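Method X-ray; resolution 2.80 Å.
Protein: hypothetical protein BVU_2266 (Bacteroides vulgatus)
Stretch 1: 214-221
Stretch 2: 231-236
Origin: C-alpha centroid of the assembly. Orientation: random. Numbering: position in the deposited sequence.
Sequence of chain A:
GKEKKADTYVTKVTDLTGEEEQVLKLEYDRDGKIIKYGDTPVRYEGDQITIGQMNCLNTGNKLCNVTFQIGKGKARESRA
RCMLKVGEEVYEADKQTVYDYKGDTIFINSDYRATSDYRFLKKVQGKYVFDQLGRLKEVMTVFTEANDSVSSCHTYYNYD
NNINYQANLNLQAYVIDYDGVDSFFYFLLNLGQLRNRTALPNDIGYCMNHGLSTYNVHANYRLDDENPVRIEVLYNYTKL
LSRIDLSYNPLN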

ATOM      1  N   THR A 214     -19.611  -2.239   9.320  1.00 39.95           N
ATOM      2  CA  THR A 214     -18.794  -3.394   8.914  1.00 37.38           C
ATOM      3  C   THR A 214     -18.894  -3.558   7.429  1.00 44.10           C
ATOM      4  O   THR A 214     -19.870  -3.117   6.840  1.00 45.55           O
ATOM      5  CB  THR A 214     -19.213  -4.700   9.646  1.00 42.87           C
ATOM      6  OG1 THR A 214     -20.552  -5.052   9.308  1.00 45.36           O
ATOM      7  CG2 THR A 214     -19.086  -4.615  11.166  1.00 38.54           C
ATOM      8  N   TYR A 215     -17.911  -4.198   6.800  1.00 43.01           N
ATOM      9  CA  TYR A 215     -17.882  -4.399   5.336  1.00 42.68           C
ATOM     10  C   TYR A 215     -17.099  -5.643   5.026  1.00 45.53           C
ATOM     11  O   TYR A 215     -16.038  -5.820   5.601  1.00 46.74           O
ATOM     12  CB  TYR A 215     -17.248  -3.164   4.650  1.00 43.47           C
ATOM     13  CG  TYR A 215     -17.682  -2.921   3.226  1.00 45.35           C
ATOM     14  CD1 TYR A 215     -18.945  -2.426   2.941  1.00 49.21           C
ATOM     15  CD2 TYR A 215     -16.795  -3.086   2.167  1.00 44.72           C
ATOM     16  CE1 TYR A 215     -19.365  -2.224   1.625  1.00 51.41           C
ATOM     17  CE2 TYR A 215     -17.192  -2.856   0.844  1.00 45.78           C
ATOM     18  CZ  TYR A 215     -18.481  -2.428   0.577  1.00 55.74           C
ATOM     19  OH  TYR A 215     -18.899  -2.167  -0.710  1.00 59.01           O
ATOM     20  N   ASN A 216     -17.625  -6.532   4.178  1.00 41.01           N
ATOM     21  CA  ASN A 216     -16.949  -7.771   3.777  1.00 39.88           C
ATOM     22  C   ASN A 216     -16.877  -7.873   2.264  1.00 43.54           C
ATOM     23  O   ASN A 216     -17.884  -7.718   1.566  1.00 44.92           O
ATOM     24  CB  ASN A 216     -17.636  -9.006   4.356  1.00 39.53           C
ATOM     25  CG  ASN A 216     -17.482  -9.076   5.848  1.00 48.25           C
ATOM     26  OD1 ASN A 216     -16.557  -9.666   6.407  1.00 58.36           O
ATOM     27  ND2 ASN A 216     -18.326  -8.406   6.526  1.00 31.77           N
ATOM     28  N   VAL A 217     -15.669  -8.094   1.761  1.00 38.57           N
ATOM     29  CA  VAL A 217     -15.398  -8.214   0.327  1.00 37.57           C
ATOM     30  C   VAL A 217     -14.674  -9.539   0.023  1.00 42.10           C
ATOM     31  O   VAL A 217     -14.133 -10.199   0.922  1.00 43.58           O
ATOM     32  CB  VAL A 217     -14.574  -7.017  -0.233  1.00 39.50           C
ATOM     33  CG1 VAL A 217     -15.301  -5.699  -0.040  1.00 38.62           C
ATOM     34  CG2 VAL A 217     -13.184  -6.961   0.373  1.00 38.72           C
ATOM     35  N   HIS A 218     -14.657  -9.895  -1.259  1.00 36.52           N
ATOM     36  CA  HIS A 218     -13.969 -11.036  -1.786  1.00 35.87           C
ATOM     37  C   HIS A 218     -12.940 -10.563  -2.807  1.00 42.72           C
ATOM     38  O   HIS A 218     -13.241  -9.689  -3.633  1.00 42.98           O
ATOM     39  CB  HIS A 218     -14.969 -12.014  -2.415  1.00 37.95           C
ATOM     40  CG  HIS A 218     -14.330 -13.215  -3.072  1.00 41.24           C
ATOM     41  ND1 HIS A 218     -13.816 -14.264  -2.324  1.00 42.94           N
ATOM     42  CD2 HIS A 218     -14.109 -13.467  -4.379  1.00 41.77           C
ATOM     43  CE1 HIS A 218     -13.326 -15.118  -3.204  1.00 41.78           C
ATOM     44  NE2 HIS A 218     -13.486 -14.682  -4.448  1.00 41.77           N
ATOM     45  N   ALA A 219     -11.719 -11.126  -2.748  1.00 38.99           N
ATOM     46  CA  ALA A 219     -10.669 -10.836  -3.717  1.00 37.66           C
ATOM     47  C   ALA A 219     -10.628 -11.933  -4.745  1.00 40.71           C
ATOM     48  O   ALA A 219     -10.661 -13.103  -4.395  1.00 42.58           O
ATOM     49  CB  ALA A 219      -9.337 -10.698  -3.026  1.00 37.79           C
ATOM     50  N   ASN A 220     -10.614 -11.574  -6.000  1.00 35.92           N
ATOM     51  CA  ASN A 220     -10.623 -12.548  -7.074  1.00 37.19           C
ATOM     52  C   ASN A 220      -9.372 -12.359  -7.991  1.00 43.12           C
ATOM     53  O   ASN A 220      -9.114 -11.258  -8.512  1.00 41.60           O
ATOM     54  CB  ASN A 220     -11.933 -12.431  -7.870  1.00 41.77           C
ATOM     55  CG  ASN A 220     -12.040 -13.474  -8.928  1.00 65.77           C
ATOM     56  OD1 ASN A 220     -12.106 -14.674  -8.630  1.00 80.96           O
ATOM     57  ND2 ASN A 220     -11.934 -13.055 -10.174  1.00 39.68           N
ATOM     58  N   TYR A 221      -8.603 -13.457  -8.177  1.00 40.94           N
ATOM     59  CA  TYR A 221      -7.382 -13.399  -8.951  1.00 40.68           C
ATOM     60  C   TYR A 221      -7.398 -14.351 -10.124  1.00 47.71           C
ATOM     61  O   TYR A 221      -7.629 -15.544  -9.917  1.00 51.31           O
ATOM     62  CB  TYR A 221      -6.173 -13.749  -8.060  1.00 40.71           C
ATOM     63  CG  TYR A 221      -6.138 -13.060  -6.725  1.00 42.02           C
ATOM     64  CD1 TYR A 221      -5.574 -11.793  -6.588  1.00 43.98           C
ATOM     65  CD2 TYR A 221      -6.636 -13.684  -5.584  1.00 42.83           C
ATOM     66  CE1 TYR A 221      -5.540 -11.147  -5.354  1.00 43.80           C
ATOM     67  CE2 TYR A 221      -6.606 -13.051  -4.345  1.00 43.31           C
ATOM     68  CZ  TYR A 221      -6.054 -11.780  -4.235  1.00 49.48           C
ATOM     69  OH  TYR A 221      -6.021 -11.133  -3.030  1.00 47.28           O
ATOM     70  N   ILE A 231      -6.277  -8.670 -10.668  1.00 43.38           N
ATOM     71  CA  ILE A 231      -6.654  -8.577  -9.253  1.00 42.66           C
ATOM     72  C   ILE A 231      -7.975  -7.825  -9.169  1.00 48.30           C
ATOM     73  O   ILE A 231      -8.070  -6.716  -9.687  1.00 50.49           O
ATOM     74  CB  ILE A 231      -5.558  -7.919  -8.372  1.00 44.86           C
ATOM     75  CG1 ILE A 231      -4.179  -8.638  -8.533  1.00 44.04           C
ATOM     76  CG2 ILE A 231      -6.015  -7.901  -6.910  1.00 44.72           C
ATOM     77  CD1 ILE A 231      -3.034  -8.008  -7.804  1.00 38.95           C
ATOM     78  N   GLU A 232      -9.000  -8.442  -8.563  1.00 43.63           N
ATOM     79  CA  GLU A 232     -10.330  -7.831  -8.412  1.00 43.11           C
ATOM     80  C   GLU A 232     -10.812  -7.889  -6.995  1.00 45.10           C
ATOM     81  O   GLU A 232     -10.541  -8.862  -6.300  1.00 44.43           O
ATOM     82  CB  GLU A 232     -11.372  -8.517  -9.293  1.00 45.42           C
ATOM     83  CG  GLU A 232     -11.370  -8.083 -10.734  1.00 54.17           C
ATOM     84  CD  GLU A 232     -12.432  -8.758 -11.575  1.00 71.47           C
ATOM     85  OE1 GLU A 232     -12.809  -9.911 -11.257  1.00 77.36           O
ATOM     86  OE2 GLU A 232     -12.860  -8.145 -12.583  1.00 63.44           O
ATOM     87  N   VAL A 233     -11.549  -6.868  -6.565  1.00 41.01           N
ATOM     88  CA  VAL A 233     -12.127  -6.846  -5.223  1.00 40.58           C
ATOM     89  C   VAL A 233     -13.629  -6.587  -5.412  1.00 47.45           C
ATOM     90  O   VAL A 233     -14.028  -5.565  -5.983  1.00 48.55           O
ATOM     91  CB  VAL A 233     -11.417  -5.846  -4.265  1.00 41.99           C
ATOM     92  CG1 VAL A 233     -12.123  -5.792  -2.906  1.00 41.00           C
ATOM     93  CG2 VAL A 233      -9.936  -6.218  -4.091  1.00 40.15           C
ATOM     94  N   LEU A 234     -14.448  -7.558  -5.017  1.00 44.62           N
ATOM     95  CA  LEU A 234     -15.898  -7.493  -5.211  1.00 45.38           C
ATOM     96  C   LEU A 234     -16.712  -7.493  -3.904  1.00 48.95           C
ATOM     97  O   LEU A 234     -16.361  -8.165  -2.927  1.00 47.06           O
ATOM     98  CB  LEU A 234     -16.373  -8.694  -6.037  1.00 45.76           C
ATOM     99  CG  LEU A 234     -15.822  -8.855  -7.421  1.00 50.86           C
ATOM    100  CD1 LEU A 234     -15.552 -10.284  -7.680  1.00 51.07           C
ATOM    101  CD2 LEU A 234     -16.758  -8.259  -8.471  1.00 54.97           C
ATOM    102  N   TYR A 235     -17.852  -6.790  -3.948  1.00 45.74           N
ATOM    103  CA  TYR A 235     -18.850  -6.752  -2.902  1.00 46.16           C
ATOM    104  C   TYR A 235     -20.124  -7.420  -3.408  1.00 55.00           C
ATOM    105  O   TYR A 235     -20.567  -7.127  -4.516  1.00 56.33           O
ATOM    106  CB  TYR A 235     -19.129  -5.327  -2.420  1.00 46.25           C
ATOM    107  CG  TYR A 235     -20.264  -5.282  -1.413  1.00 47.41           C
ATOM    108  CD1 TYR A 235     -20.043  -5.573  -0.065  1.00 48.96           C
ATOM    109  CD2 TYR A 235     -21.568  -5.008  -1.815  1.00 48.50           C
ATOM    110  CE1 TYR A 235     -21.092  -5.557   0.861  1.00 49.94           C
ATOM    111  CE2 TYR A 235     -22.624  -5.013  -0.904  1.00 50.08           C
ATOM    112  CZ  TYR A 235     -22.385  -5.282   0.433  1.00 53.20           C
ATOM    113  OH  TYR A 235     -23.447  -5.241   1.318  1.00 48.16           O
ATOM    114  N   ASN A 236     -20.717  -8.298  -2.579  1.00 52.83           N
ATOM    115  CA  ASN A 236     -21.946  -9.047  -2.819  1.00 54.22           C
ATOM    116  C   ASN A 236     -21.894  -9.759  -4.171  1.00 63.19           C
ATOM    117  O   ASN A 236     -22.882  -9.785  -4.924  1.00 64.96           O
ATOM    118  CB  ASN A 236     -23.174  -8.154  -2.721  1.00 51.34           C
ATOM    119  CG  ASN A 236     -24.454  -8.943  -2.710  1.00 62.45           C
ATOM    120  OD1 ASN A 236     -24.551 -10.042  -2.131  1.00 57.20           O
ATOM    121  ND2 ASN A 236     -25.447  -8.418  -3.396  1.00 48.33           N
TER
HETATM  122  O   HOH W   1     -19.309  -9.355  -0.177  1.00 41.94           O

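The apolar centre lies on one face of this antiparallel pair, where Val217 meets Val233 and Tyr221 meets Ile231, with Ala219 on the same side between the two contacts. Val217 CG2 packs 3.6 Å from Val233 CG1, and Tyr221 CE1 lies 3.6 Å from Ile231 CG2. Ala219 and Val233 form a non-hydrogen-bonded pair, their CA atoms 4.5 Å apart, and the alanine methyl adds little bulk between the two larger contacts. Val217, Val233 and Ile231 are beta-branched, a shape that favours extended backbone. The stretches bury 542 Å² between them.

The backbone supplies the regular glue. His218 and Leu234 exchange two nearly straight hydrogen bonds, His218 N to Leu234 O at 2.9 Å and Leu234 N to His218 O at 2.8 Å. Two residues along, Asn220 N reaches Glu232 O at 2.7 Å and Glu232 N returns to Asn220 O at 2.8 Å.

The opposite face is more polar: Asn220 ND2 gives a weak hydrogen bond to OE1 of the buried Glu232 at 3.4 Å, while Leu234 CD1 stays 4.2 Å from Asn220 CB. Toward the far end, the Tyr215 and Tyr235 rings lie nearly parallel but slid apart, with Tyr215 CZ 3.6 Å from Tyr235 CD1. Beyond the paired backbone, a water bridges Asn216 O (2.8 Å from the water O) and Asn236 N (3.0 Å from it).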